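Local coordinates for protein endoglucanase (Uncultured bacterium, PDB 3X17) that hydrolyses internal beta-1,4-glucosidic bonds of cellulose as a glycoside hydrolase family 9 endoglucanase with an N-terminal Ig-like domain, at residues V219-I222 against L223-V226; G181-V184 against T185-A188; I55-D59 against D60-V64; E418-G421 against Y422-I426. All blocks are in the same frame, centred on the assembly; numbering follows the deposited sequence.

Contact 1 of 4, residues V219-I222 against L223-V226. With CA (calcium ion), chain D.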
ATOM      1  N   VAL A 219      -4.460 -22.338   7.589  1.00 36.85           N
ATOM      2  CA  VAL A 219      -4.910 -21.244   6.718  1.00 35.96           C
ATOM      3  C   VAL A 219      -3.707 -20.307   6.420  1.00 34.60           C
ATOM      4  O   VAL A 219      -2.959 -19.934   7.325  1.00 32.51           O
ATOM      5  CB  VAL A 219      -6.071 -20.461   7.397  1.00 36.31           C
ATOM      6  CG1 VAL A 219      -6.590 -19.330   6.515  1.00 37.85           C
ATOM      7  CG2 VAL A 219      -7.235 -21.419   7.822  1.00 36.76           C
ATOM      8  N   PRO A 220      -3.533 -19.897   5.155  1.00 33.18           N
ATOM      9  CA  PRO A 220      -2.438 -18.962   4.890  1.00 33.14           C
ATOM     10  C   PRO A 220      -2.491 -17.773   5.835  1.00 32.27           C
ATOM     11  O   PRO A 220      -3.565 -17.217   6.050  1.00 32.53           O
ATOM     12  CB  PRO A 220      -2.715 -18.513   3.451  1.00 31.85           C
ATOM     13  CG  PRO A 220      -3.425 -19.735   2.850  1.00 34.15           C
ATOM     14  CD  PRO A 220      -4.366 -20.113   3.965  1.00 32.67           C
ATOM     15  N   ASP A 221      -1.354 -17.428   6.428  1.00 31.84           N
ATOM     16  CA  ASP A 221      -1.285 -16.417   7.473  1.00 31.42           C
ATOM     17  C   ASP A 221      -1.804 -15.072   6.976  1.00 32.50           C
ATOM     18  O   ASP A 221      -2.381 -14.321   7.740  1.00 34.77           O
ATOM     19  CB  ASP A 221       0.160 -16.260   7.973  1.00 32.12           C
ATOM     20  CG  ASP A 221       0.556 -17.357   8.932  1.00 33.07           C
ATOM     21  OD1 ASP A 221      -0.270 -18.261   9.142  1.00 28.68           O
ATOM     22  OD2 ASP A 221       1.696 -17.347   9.430  1.00 33.06           O
ATOM     23  N   ILE A 222      -1.541 -14.741   5.716  1.00 34.30           N
ATOM     24  CA  ILE A 222      -2.019 -13.467   5.160  1.00 32.41           C
ATOM     25  C   ILE A 222      -3.539 -13.406   5.293  1.00 31.78           C
ATOM     26  O   ILE A 222      -4.089 -12.358   5.610  1.00 30.60           O
ATOM     27  CB  ILE A 222      -1.613 -13.255   3.665  1.00 31.35           C
ATOM     28  CG1 ILE A 222      -1.979 -11.821   3.188  1.00 32.54           C
ATOM     29  CG2 ILE A 222      -2.333 -14.247   2.781  1.00 30.20           C
ATOM     30  CD1 ILE A 222      -1.262 -10.708   3.941  1.00 30.66           C
ATOM     31  N   LEU A 223      -4.205 -14.560   5.195  1.00 32.44           N
ATOM     32  CA  LEU A 223      -5.666 -14.625   5.377  1.00 30.90           C
ATOM     33  C   LEU A 223      -6.093 -14.535   6.842  1.00 30.17           C
ATOM     34  O   LEU A 223      -7.062 -13.868   7.160  1.00 31.82           O
ATOM     35  CB  LEU A 223      -6.267 -15.884   4.729  1.00 32.90           C
ATOM     36  CG  LEU A 223      -6.052 -15.990   3.211  1.00 34.69           C
ATOM     37  CD1 LEU A 223      -6.803 -17.177   2.643  1.00 30.83           C
ATOM     38  CD2 LEU A 223      -6.441 -14.694   2.518  1.00 27.71           C
ATOM     39  N   ASP A 224      -5.312 -15.105   7.745  1.00 30.21           N
ATOM     40  CA  ASP A 224      -5.514 -14.829   9.161  1.00 32.28           C
ATOM     41  C   ASP A 224      -5.392 -13.339   9.450  1.00 32.82           C
ATOM     42  O   ASP A 224      -6.183 -12.795  10.213  1.00 32.89           O
ATOM     43  CB  ASP A 224      -4.545 -15.615  10.029  1.00 31.47           C
ATOM     44  CG  ASP A 224      -4.796 -17.109   9.958  1.00 39.21           C
ATOM     45  OD1 ASP A 224      -5.974 -17.541  10.064  1.00 31.46           O
ATOM     46  OD2 ASP A 224      -3.827 -17.828   9.663  1.00 37.66           O
ATOM     47  N   GLU A 225      -4.411 -12.669   8.846  1.00 32.05           N
ATOM     48  CA  GLU A 225      -4.268 -11.243   9.135  1.00 30.25           C
ATOM     49  C   GLU A 225      -5.493 -10.489   8.621  1.00 30.84           C
ATOM     50  O   GLU A 225      -6.073  -9.675   9.342  1.00 31.04           O
ATOM     51  CB  GLU A 225      -3.005 -10.644   8.526  1.00 29.44           C
ATOM     52  CG  GLU A 225      -2.717  -9.225   9.079  1.00 30.59           C
ATOM     53  CD  GLU A 225      -2.392  -9.261  10.579  1.00 30.03           C
ATOM     54  OE1 GLU A 225      -1.634 -10.175  10.990  1.00 28.47           O
ATOM     55  OE2 GLU A 225      -2.949  -8.436  11.338  1.00 27.92           O
ATOM     56  N   VAL A 226      -5.812 -10.692   7.345  1.00 28.48           N
ATOM     57  CA  VAL A 226      -7.010 -10.121   6.753  1.00 29.88           C
ATOM     58  C   VAL A 226      -8.222 -10.349   7.646  1.00 30.69           C
ATOM     59  O   VAL A 226      -9.059  -9.468   7.792  1.00 31.70           O
ATOM     60  CB  VAL A 226      -7.298 -10.717   5.360  1.00 30.08           C
ATOM     61  CG1 VAL A 226      -8.749 -10.463   4.961  1.00 26.63           C
ATOM     62  CG2 VAL A 226      -6.319 -10.132   4.317  1.00 29.43           C
TER
HETATM   63 CA    CA D 602      -2.308 -19.748   9.541  1.00 56.75          CA
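Asp221 and Asp224, nearly one helical turn apart, direct their carboxylates to the same calcium ion, with the two planes turned 50° against each other. Asp224 reaches it through OD2, 2.5 Å from the metal, while Asp221 uses OD1. With CG beside its own backbone N (chi1 -66°), Asp224 swings back toward the start of the helix, where a third ligand comes from the backbone: Val219 O lies 2.3 Å from the calcium ion. Asp207, Glu214 and Asn217 complete the site. Asp221 OD2 accepts from Leu210 N, which helps to fix the rotation of that carboxylate.

An apolar cluster lies at the same helix start. Leu223 runs alongside the ring of Pro220, both pointing the same way, with Leu223 CD1 4.0 Å from Pro220 CD. Val219 meets the leucine nearly at a right angle, Val219 CG1 lying 3.9 Å from Leu223 CB. Trimming Leu223 to an alanine would probably open a gap beside the proline ring and deprive Tyr198, Phe289 and Phe292 of a packing partner.

Pro220 suits the N-cap position, since no helical carbonyl needs its missing N-H. Its O accepts from Asp224 N in the carbonyl plane at 3.2 Å and from Leu223 N, 2.9 Å away and well above that plane. Farther on, Glu225 N donates to Asp221 O at 2.8 Å.

Hard oxygen ligands, both charged and neutral, suit calcium, and their grouping implies that the ion fixes the first turn of helix 221-235 to the preceding loop and is likely to offset the aspartates' mutual repulsion.

Contact 2 of 4, residues G181-V184 against T185-A188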
ATOM      1  N   GLY A 181      -5.910   5.509  15.895  1.00 29.30           N
ATOM      2  CA  GLY A 181      -7.252   5.490  15.324  1.00 27.97           C
ATOM      3  C   GLY A 181      -7.473   4.288  14.419  1.00 30.87           C
ATOM      4  O   GLY A 181      -6.532   3.699  13.903  1.00 30.41           O
ATOM      5  N   LYS A 182      -8.717   3.837  14.334  1.00 32.74           N
ATOM      6  CA  LYS A 182      -9.062   2.714  13.477  1.00 32.46           C
ATOM      7  C   LYS A 182     -10.172   3.194  12.554  1.00 31.72           C
ATOM      8  O   LYS A 182     -11.083   3.883  12.976  1.00 31.92           O
ATOM      9  CB  LYS A 182      -9.548   1.543  14.319  1.00 29.50           C
ATOM     10  CG  LYS A 182      -8.556   1.155  15.456  1.00 33.48           C
ATOM     11  CD  LYS A 182      -8.958  -0.137  16.157  1.00 27.54           C
ATOM     12  CE  LYS A 182     -10.322  -0.032  16.828  1.00 27.53           C
ATOM     13  NZ  LYS A 182     -10.514  -1.152  17.842  1.00 25.83           N
ATOM     14  N   TYR A 183      -9.995   2.996  11.265  1.00 31.87           N
ATOM     15  CA  TYR A 183     -10.813   3.743  10.313  1.00 30.23           C
ATOM     16  C   TYR A 183     -11.332   2.767   9.295  1.00 28.23           C
ATOM     17  O   TYR A 183     -10.555   2.039   8.694  1.00 26.84           O
ATOM     18  CB  TYR A 183      -9.954   4.765   9.590  1.00 31.02           C
ATOM     19  CG  TYR A 183      -9.267   5.758  10.468  1.00 30.44           C
ATOM     20  CD1 TYR A 183      -8.009   5.478  10.984  1.00 27.42           C
ATOM     21  CD2 TYR A 183      -9.783   7.049  10.625  1.00 29.65           C
ATOM     22  CE1 TYR A 183      -7.298   6.418  11.670  1.00 27.44           C
ATOM     23  CE2 TYR A 183      -9.061   8.026  11.301  1.00 28.25           C
ATOM     24  CZ  TYR A 183      -7.850   7.694  11.861  1.00 35.22           C
ATOM     25  OH  TYR A 183      -7.135   8.636  12.571  1.00 35.66           O
ATOM     26  N   VAL A 184     -12.641   2.722   9.111  1.00 29.42           N
ATOM     27  CA  VAL A 184     -13.207   1.731   8.212  1.00 30.04           C
ATOM     28  C   VAL A 184     -12.771   1.949   6.743  1.00 32.26           C
ATOM     29  O   VAL A 184     -12.670   0.988   5.956  1.00 31.04           O
ATOM     30  CB  VAL A 184     -14.732   1.702   8.292  1.00 30.24           C
ATOM     31  CG1 VAL A 184     -15.294   0.980   7.053  1.00 29.44           C
ATOM     32  CG2 VAL A 184     -15.174   0.960   9.547  1.00 28.32           C
ATOM     33  N   THR A 185     -12.445   3.192   6.405  1.00 29.97           N
ATOM     34  CA  THR A 185     -12.310   3.593   5.014  1.00 32.03           C
ATOM     35  C   THR A 185     -10.993   3.038   4.460  1.00 33.20           C
ATOM     36  O   THR A 185     -10.946   2.517   3.350  1.00 34.29           O
ATOM     37  CB  THR A 185     -12.390   5.151   4.877  1.00 33.92           C
ATOM     38  OG1 THR A 185     -13.606   5.625   5.498  1.00 33.38           O
ATOM     39  CG2 THR A 185     -12.375   5.580   3.405  1.00 30.15           C
ATOM     40  N   THR A 186      -9.964   3.011   5.300  1.00 33.31           N
ATOM     41  CA  THR A 186      -8.677   2.429   4.927  1.00 31.40           C
ATOM     42  C   THR A 186      -8.625   0.934   5.225  1.00 30.19           C
ATOM     43  O   THR A 186      -7.988   0.183   4.490  1.00 31.57           O
ATOM     44  CB  THR A 186      -7.503   3.121   5.676  1.00 31.16           C
ATOM     45  OG1 THR A 186      -7.879   3.304   7.046  1.00 31.80           O
ATOM     46  CG2 THR A 186      -7.157   4.489   5.044  1.00 30.10           C
ATOM     47  N   THR A 187      -9.232   0.514   6.333  1.00 29.64           N
ATOM     48  CA  THR A 187      -9.225  -0.888   6.722  1.00 27.64           C
ATOM     49  C   THR A 187      -9.862  -1.751   5.651  1.00 28.37           C
ATOM     50  O   THR A 187      -9.346  -2.819   5.337  1.00 27.98           O
ATOM     51  CB  THR A 187      -9.966  -1.159   8.082  1.00 27.84           C
ATOM     52  OG1 THR A 187      -9.224  -0.566   9.144  1.00 27.21           O
ATOM     53  CG2 THR A 187     -10.053  -2.703   8.394  1.00 25.93           C
ATOM     54  N   ALA A 188     -10.970  -1.284   5.083  1.00 28.63           N
ATOM     55  CA  ALA A 188     -11.683  -2.060   4.084  1.00 27.12           C
ATOM     56  C   ALA A 188     -10.905  -2.164   2.767  1.00 29.15           C
ATOM     57  O   ALA A 188     -10.703  -3.273   2.252  1.00 30.27           O
ATOM     58  CB  ALA A 188     -13.109  -1.512   3.878  1.00 26.76           C
TER
HETATM   59  O   HOH W   1      -7.474   1.723  10.370  1.00 31.14           O
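Thr187 grips the carbonyl O of Tyr183 twice. Its backbone N lies in the carbonyl plane at 3.1 Å, and its hydroxyl OG1 comes in from above that plane at 3.0 Å. The hydroxyl can do so because it sits beside its own backbone N (chi1 -68°), turned back toward the helix start. A water donates to Thr187 OG1 and accepts from Tyr183 N at 3.0 Å, closing a small polar ring. A valine in place of Thr187 would probably leave the water without its acceptor and Tyr183 O with one donor fewer. One residue on, Ala188 N donates to Val184 O at 3.0 Å; the methyl group of Ala188 fits close beside that oxygen.

In the next shell, Tyr183 OH bonds Asp179 and Gly329 while its ring meets Tyr331 edge-to-face. Thr186 OG1 bonds Asp176, and Thr185 OG1 bonds Asp274. Lys182 and Val184 pair through their backbones with strand 243-249.

Tyr183 is thus the N-cap where edge strand 182-183 passes directly into helix 184-200 of the (alpha/alpha)6 barrel, close to the Asp-Ala-Gly-Asp sequence that carries the catalytic base in family 9 relatives.

Contact 3 of 4, residues I55-D59 against D60-V64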
ATOM      1  N   ILE A  55      30.020  -4.248 -10.839  1.00 41.54           N
ATOM      2  CA  ILE A  55      29.441  -4.910  -9.684  1.00 42.72           C
ATOM      3  C   ILE A  55      30.503  -5.812  -9.096  1.00 45.48           C
ATOM      4  O   ILE A  55      31.188  -6.526  -9.819  1.00 47.61           O
ATOM      5  CB  ILE A  55      28.247  -5.800 -10.049  1.00 43.27           C
ATOM      6  CG1 ILE A  55      27.160  -5.040 -10.834  1.00 41.31           C
ATOM      7  CG2 ILE A  55      27.778  -6.617  -8.824  1.00 40.37           C
ATOM      8  CD1 ILE A  55      26.745  -3.691 -10.262  1.00 43.11           C
ATOM      9  N   VAL A  56      30.565  -5.848  -7.775  1.00 47.89           N
ATOM     10  CA  VAL A  56      31.715  -6.391  -7.074  1.00 49.87           C
ATOM     11  C   VAL A  56      31.224  -7.275  -5.912  1.00 50.66           C
ATOM     12  O   VAL A  56      30.332  -6.883  -5.173  1.00 49.40           O
ATOM     13  CB  VAL A  56      32.558  -5.231  -6.522  1.00 48.38           C
ATOM     14  CG1 VAL A  56      33.564  -5.743  -5.565  1.00 50.06           C
ATOM     15  CG2 VAL A  56      33.233  -4.476  -7.661  1.00 49.63           C
ATOM     16  N   ARG A  57      31.771  -8.476  -5.769  1.00 54.64           N
ATOM     17  CA  ARG A  57      31.452  -9.297  -4.591  1.00 58.51           C
ATOM     18  C   ARG A  57      31.700  -8.509  -3.304  1.00 59.25           C
ATOM     19  O   ARG A  57      32.707  -7.800  -3.180  1.00 59.43           O
ATOM     20  CB  ARG A  57      32.248 -10.608  -4.581  1.00 59.82           C
ATOM     21  CG  ARG A  57      31.749 -11.659  -5.576  1.00 65.12           C
ATOM     22  CD  ARG A  57      31.503 -13.011  -4.906  1.00 74.81           C
ATOM     23  NE  ARG A  57      32.738 -13.582  -4.376  1.00 81.53           N
ATOM     24  CZ  ARG A  57      33.627 -14.251  -5.105  1.00 86.96           C
ATOM     25  NH1 ARG A  57      33.405 -14.470  -6.397  1.00 87.97           N
ATOM     26  NH2 ARG A  57      34.737 -14.712  -4.541  1.00 87.92           N
ATOM     27  N   ALA A  58      30.744  -8.568  -2.381  1.00 59.73           N
ATOM     28  CA  ALA A  58      30.886  -7.883  -1.100  1.00 61.15           C
ATOM     29  C   ALA A  58      32.131  -8.353  -0.356  1.00 62.66           C
ATOM     30  O   ALA A  58      32.878  -7.537   0.174  1.00 62.01           O
ATOM     31  CB  ALA A  58      29.645  -8.079  -0.239  1.00 60.73           C
ATOM     32  N   ASP A  59      32.339  -9.668  -0.316  1.00 64.40           N
ATOM     33  CA  ASP A  59      33.460 -10.269   0.414  1.00 68.02           C
ATOM     34  C   ASP A  59      34.859  -9.921  -0.142  1.00 69.11           C
ATOM     35  O   ASP A  59      35.696  -9.388   0.594  1.00 69.94           O
ATOM     36  CB  ASP A  59      33.278 -11.792   0.541  1.00 68.25           C
ATOM     37  CG  ASP A  59      33.049 -12.473  -0.802  1.00 70.04           C
ATOM     38  OD1 ASP A  59      33.410 -11.886  -1.846  1.00 70.89           O
ATOM     39  OD2 ASP A  59      32.512 -13.601  -0.820  1.00 70.38           O
ATOM     40  N   ASP A  60      35.080 -10.171  -1.441  1.00 69.74           N
ATOM     41  CA  ASP A  60      36.393  -9.996  -2.099  1.00 68.53           C
ATOM     42  C   ASP A  60      36.669  -8.585  -2.557  1.00 67.50           C
ATOM     43  O   ASP A  60      37.803  -8.111  -2.473  1.00 68.37           O
ATOM     44  CB  ASP A  60      36.494 -10.872  -3.336  1.00 68.98           C
ATOM     45  CG  ASP A  60      36.457 -12.322  -3.005  1.00 72.55           C
ATOM     46  OD1 ASP A  60      36.293 -12.634  -1.809  1.00 78.14           O
ATOM     47  OD2 ASP A  60      36.576 -13.148  -3.935  1.00 76.41           O
ATOM     48  N   GLY A  61      35.694  -7.996  -3.235  1.00 64.71           N
ATOM     49  CA  GLY A  61      35.986  -6.891  -4.131  1.00 60.90           C
ATOM     50  C   GLY A  61      36.270  -7.393  -5.538  1.00 57.83           C
ATOM     51  O   GLY A  61      36.582  -6.612  -6.431  1.00 58.04           O
ATOM     52  N   GLN A  62      36.127  -8.698  -5.738  1.00 55.63           N
ATOM     53  CA  GLN A  62      36.181  -9.288  -7.073  1.00 54.70           C
ATOM     54  C   GLN A  62      35.100  -8.746  -8.028  1.00 52.57           C
ATOM     55  O   GLN A  62      33.904  -8.933  -7.799  1.00 50.43           O
ATOM     56  CB  GLN A  62      36.065 -10.804  -6.967  1.00 55.90           C
ATOM     57  CG  GLN A  62      35.530 -11.460  -8.230  1.00 63.80           C
ATOM     58  CD  GLN A  62      36.175 -12.805  -8.533  1.00 72.40           C
ATOM     59  OE1 GLN A  62      36.328 -13.659  -7.649  1.00 75.64           O
ATOM     60  NE2 GLN A  62      36.526 -13.012  -9.800  1.00 70.89           N
ATOM     61  N   VAL A  63      35.525  -8.079  -9.098  1.00 49.04           N
ATOM     62  CA  VAL A  63      34.598  -7.640 -10.138  1.00 47.06           C
ATOM     63  C   VAL A  63      33.859  -8.787 -10.826  1.00 47.13           C
ATOM     64  O   VAL A  63      34.464  -9.747 -11.302  1.00 45.33           O
ATOM     65  CB  VAL A  63      35.288  -6.783 -11.186  1.00 47.44           C
ATOM     66  CG1 VAL A  63      34.250  -6.223 -12.159  1.00 46.33           C
ATOM     67  CG2 VAL A  63      36.085  -5.663 -10.510  1.00 45.12           C
ATOM     68  N   VAL A  64      32.533  -8.705 -10.839  1.00 46.31           N
ATOM     69  CA  VAL A  64      31.743  -9.799 -11.376  1.00 47.38           C
ATOM     70  C   VAL A  64      30.938  -9.339 -12.590  1.00 44.65           C
ATOM     71  O   VAL A  64      30.422 -10.147 -13.364  1.00 44.53           O
ATOM     72  CB  VAL A  64      30.887 -10.475 -10.268  1.00 48.10           C
ATOM     73  CG1 VAL A  64      29.656  -9.648  -9.926  1.00 48.82           C
ATOM     74  CG2 VAL A  64      30.519 -11.891 -10.650  1.00 54.07           C
TER
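Val64 N donates to Ile55 O over 2.8 Å in an almost straight bond, 176° at the hydrogen, joining the two strands of a beta hairpin a little before its turn. Over this bond Ile55 CG2 and Val64 CG1 meet at 3.7 Å, their side chains crossing at a slant. Next comes Val56 with Val63, an antiparallel non-hydrogen-bonded pair whose valines share one face of the sheet, with CG2 4.2 Å from CG2; beta-branched residues suit such extended backbone. Arg57 N then donates to Gln62 O at 3.0 Å, and Gly61 N closes the turn on Arg57 O at 3.0 Å, a bond from the fifth residue to the first. Gly61 has a positive phi of 91°, at which a side chain would be jammed against the preceding carbonyl, and glycine avoids this.

The turn carries a salt-bridge network. Arg57 folds over it, bent at its second and third torsions, and lies alongside Asp60, NH2 facing OD2 while the guanidinium and carboxylate planes stand 64° apart. Its NE donates to Asp59 OD1 at 3.1 Å, using the syn lone pair of that oxygen. The arginine would be expected to offset the repulsion between two adjacent aspartates, whose OD1 atoms are only 3.0 Å apart. Long, polar Gln62 lies beside the arginine, pointing the same way, as fits this exposed tip.

The hairpin joins strands 52-57 and 63-74 of the Ig-like domain. On one side strand 95-101 pairs with it, through Val56 and Val98, and Ile55 packs on Tyr97 and Ala99; on the other, strand 82-87 lies next to 63-74.

Contact 4 of 4, residues E418-G421 against Y422-I426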
ATOM      1  N   GLU A 418       7.723   6.461 -18.315  1.00 38.03           N
ATOM      2  CA  GLU A 418       8.737   6.704 -19.333  1.00 42.01           C
ATOM      3  C   GLU A 418       9.247   8.134 -19.261  1.00 42.08           C
ATOM      4  O   GLU A 418      10.369   8.403 -19.651  1.00 45.29           O
ATOM      5  CB  GLU A 418       8.188   6.418 -20.730  1.00 42.02           C
ATOM      6  CG  GLU A 418       7.902   4.938 -20.982  1.00 46.23           C
ATOM      7  CD  GLU A 418       7.938   4.597 -22.458  1.00 54.31           C
ATOM      8  OE1 GLU A 418       7.129   5.173 -23.227  1.00 56.57           O
ATOM      9  OE2 GLU A 418       8.790   3.769 -22.836  1.00 55.66           O
ATOM     10  N   GLN A 419       8.439   9.037 -18.716  1.00 42.51           N
ATOM     11  CA  GLN A 419       8.864  10.424 -18.539  1.00 42.84           C
ATOM     12  C   GLN A 419       9.726  10.644 -17.293  1.00 42.21           C
ATOM     13  O   GLN A 419      10.032  11.778 -16.962  1.00 45.50           O
ATOM     14  CB  GLN A 419       7.651  11.355 -18.497  1.00 41.12           C
ATOM     15  CG  GLN A 419       6.924  11.432 -19.813  1.00 44.45           C
ATOM     16  CD  GLN A 419       5.515  12.009 -19.706  1.00 49.93           C
ATOM     17  OE1 GLN A 419       5.014  12.572 -20.676  1.00 58.26           O
ATOM     18  NE2 GLN A 419       4.858  11.841 -18.555  1.00 44.45           N
ATOM     19  N   SER A 420      10.129   9.578 -16.609  1.00 40.62           N
ATOM     20  CA  SER A 420      10.595   9.723 -15.236  1.00 37.23           C
ATOM     21  C   SER A 420      11.908   9.006 -15.008  1.00 36.80           C
ATOM     22  O   SER A 420      11.971   7.782 -14.982  1.00 35.21           O
ATOM     23  CB  SER A 420       9.547   9.210 -14.248  1.00 37.01           C
ATOM     24  OG  SER A 420      10.004   9.351 -12.907  1.00 36.10           O
ATOM     25  N   GLY A 421      12.954   9.775 -14.773  1.00 36.67           N
ATOM     26  CA  GLY A 421      14.279   9.192 -14.720  1.00 39.31           C
ATOM     27  C   GLY A 421      14.379   8.103 -13.669  1.00 38.86           C
ATOM     28  O   GLY A 421      14.994   7.081 -13.907  1.00 38.45           O
ATOM     29  N   TYR A 422      13.742   8.293 -12.513  1.00 39.65           N
ATOM     30  CA  TYR A 422      13.851   7.294 -11.452  1.00 38.68           C
ATOM     31  C   TYR A 422      12.827   6.156 -11.508  1.00 39.75           C
ATOM     32  O   TYR A 422      12.788   5.320 -10.592  1.00 41.37           O
ATOM     33  CB  TYR A 422      13.800   7.953 -10.082  1.00 38.10           C
ATOM     34  CG  TYR A 422      15.034   8.732  -9.746  1.00 36.89           C
ATOM     35  CD1 TYR A 422      16.178   8.084  -9.245  1.00 40.27           C
ATOM     36  CD2 TYR A 422      15.078  10.102  -9.935  1.00 34.84           C
ATOM     37  CE1 TYR A 422      17.302   8.787  -8.906  1.00 35.79           C
ATOM     38  CE2 TYR A 422      16.221  10.826  -9.622  1.00 37.99           C
ATOM     39  CZ  TYR A 422      17.337  10.162  -9.121  1.00 38.23           C
ATOM     40  OH  TYR A 422      18.436  10.889  -8.696  1.00 34.92           O
ATOM     41  N   GLY A 423      11.940   6.168 -12.502  1.00 38.03           N
ATOM     42  CA  GLY A 423      10.904   5.140 -12.565  1.00 36.26           C
ATOM     43  C   GLY A 423       9.556   5.529 -11.971  1.00 36.13           C
ATOM     44  O   GLY A 423       8.534   5.043 -12.417  1.00 33.73           O
ATOM     45  N   VAL A 424       9.551   6.421 -10.982  1.00 37.83           N
ATOM     46  CA  VAL A 424       8.320   6.726 -10.233  1.00 37.18           C
ATOM     47  C   VAL A 424       7.346   7.461 -11.133  1.00 35.06           C
ATOM     48  O   VAL A 424       7.717   8.435 -11.768  1.00 35.43           O
ATOM     49  CB  VAL A 424       8.597   7.549  -8.938  1.00 37.98           C
ATOM     50  CG1 VAL A 424       9.335   8.844  -9.247  1.00 38.32           C
ATOM     51  CG2 VAL A 424       7.278   7.864  -8.214  1.00 36.02           C
ATOM     52  N   PRO A 425       6.136   6.909 -11.304  1.00 36.08           N
ATOM     53  CA  PRO A 425       5.182   7.441 -12.286  1.00 35.36           C
ATOM     54  C   PRO A 425       4.433   8.658 -11.777  1.00 34.15           C
ATOM     55  O   PRO A 425       3.209   8.753 -11.930  1.00 34.19           O
ATOM     56  CB  PRO A 425       4.227   6.262 -12.538  1.00 35.76           C
ATOM     57  CG  PRO A 425       4.405   5.356 -11.353  1.00 33.48           C
ATOM     58  CD  PRO A 425       5.585   5.769 -10.555  1.00 34.95           C
ATOM     59  N   ILE A 426       5.190   9.635 -11.293  1.00 33.84           N
ATOM     60  CA  ILE A 426       4.611  10.819 -10.695  1.00 35.91           C
ATOM     61  C   ILE A 426       5.450  12.024 -11.095  1.00 36.91           C
ATOM     62  O   ILE A 426       6.667  12.018 -10.933  1.00 37.93           O
ATOM     63  CB  ILE A 426       4.564  10.700  -9.149  1.00 34.46           C
ATOM     64  CG1 ILE A 426       3.801   9.426  -8.748  1.00 35.58           C
ATOM     65  CG2 ILE A 426       3.904  11.926  -8.553  1.00 38.44           C
ATOM     66  CD1 ILE A 426       3.934   9.029  -7.266  1.00 34.32           C
TER
HETATM   67  O   HOH W   2      12.364  10.552 -11.748  1.00 30.32           O
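Ser420 OG donates to Val424 O over 2.7 Å, drawing together the two ends of a tight bend. The hydroxyl reaches across because OG stands opposite its backbone N (chi1 180°), where it also passes 3.8 Å from Val424 CG1. Serine suits the place, being small and able to donate and accept at once. Within the bend Gly423 N donates to Ser420 O at 3.0 Å, approaching from above the carbonyl plane. This is a type I beta turn from Ser420 to Gly423, in the loop between helices 396-418 and 435-452. Gly423 follows at a phi of 96°, where a side chain would jam against the preceding carbonyl O, so glycine fits. Pro425 then centres an inverse gamma turn, closed by a weak bond from Ile426 N to Val424 O.

The other part of the bend is held less directly. A water donates to Ser420 OG at 2.9 Å and accepts from Tyr422 N at 2.8 Å, linking atoms that do not bond each other. Gly421, partly exposed, has no side chain there, and its N donates to Asp75. The CB of Tyr422 points away from Ser420-Gly421 and its OH bonds Asp81, so both groups reach toward the Ig-like domain while Val424 packs on Tyr468 and Ala439.

Along the chain the order is contact 3, contact 2, contact 1, contact 4. Contact 3 is a hairpin tip of the N-terminal Ig-like domain, about 30 Å from the centre of contact 4; the other three belong to the family 9 catalytic domain. Contacts 1 and 2 lie about 18 Å apart between centres, each at the start of one of two successive helices, 184-200 and 221-235, whose side chains touch. Contact 4 is on the opposite side of the chain's centre from both, in a loop that bonds Asp75 and Asp81 of the Ig-like region. Together they sample two helix starts of the barrel, its junction with the Ig-like domain, and that domain's far tip.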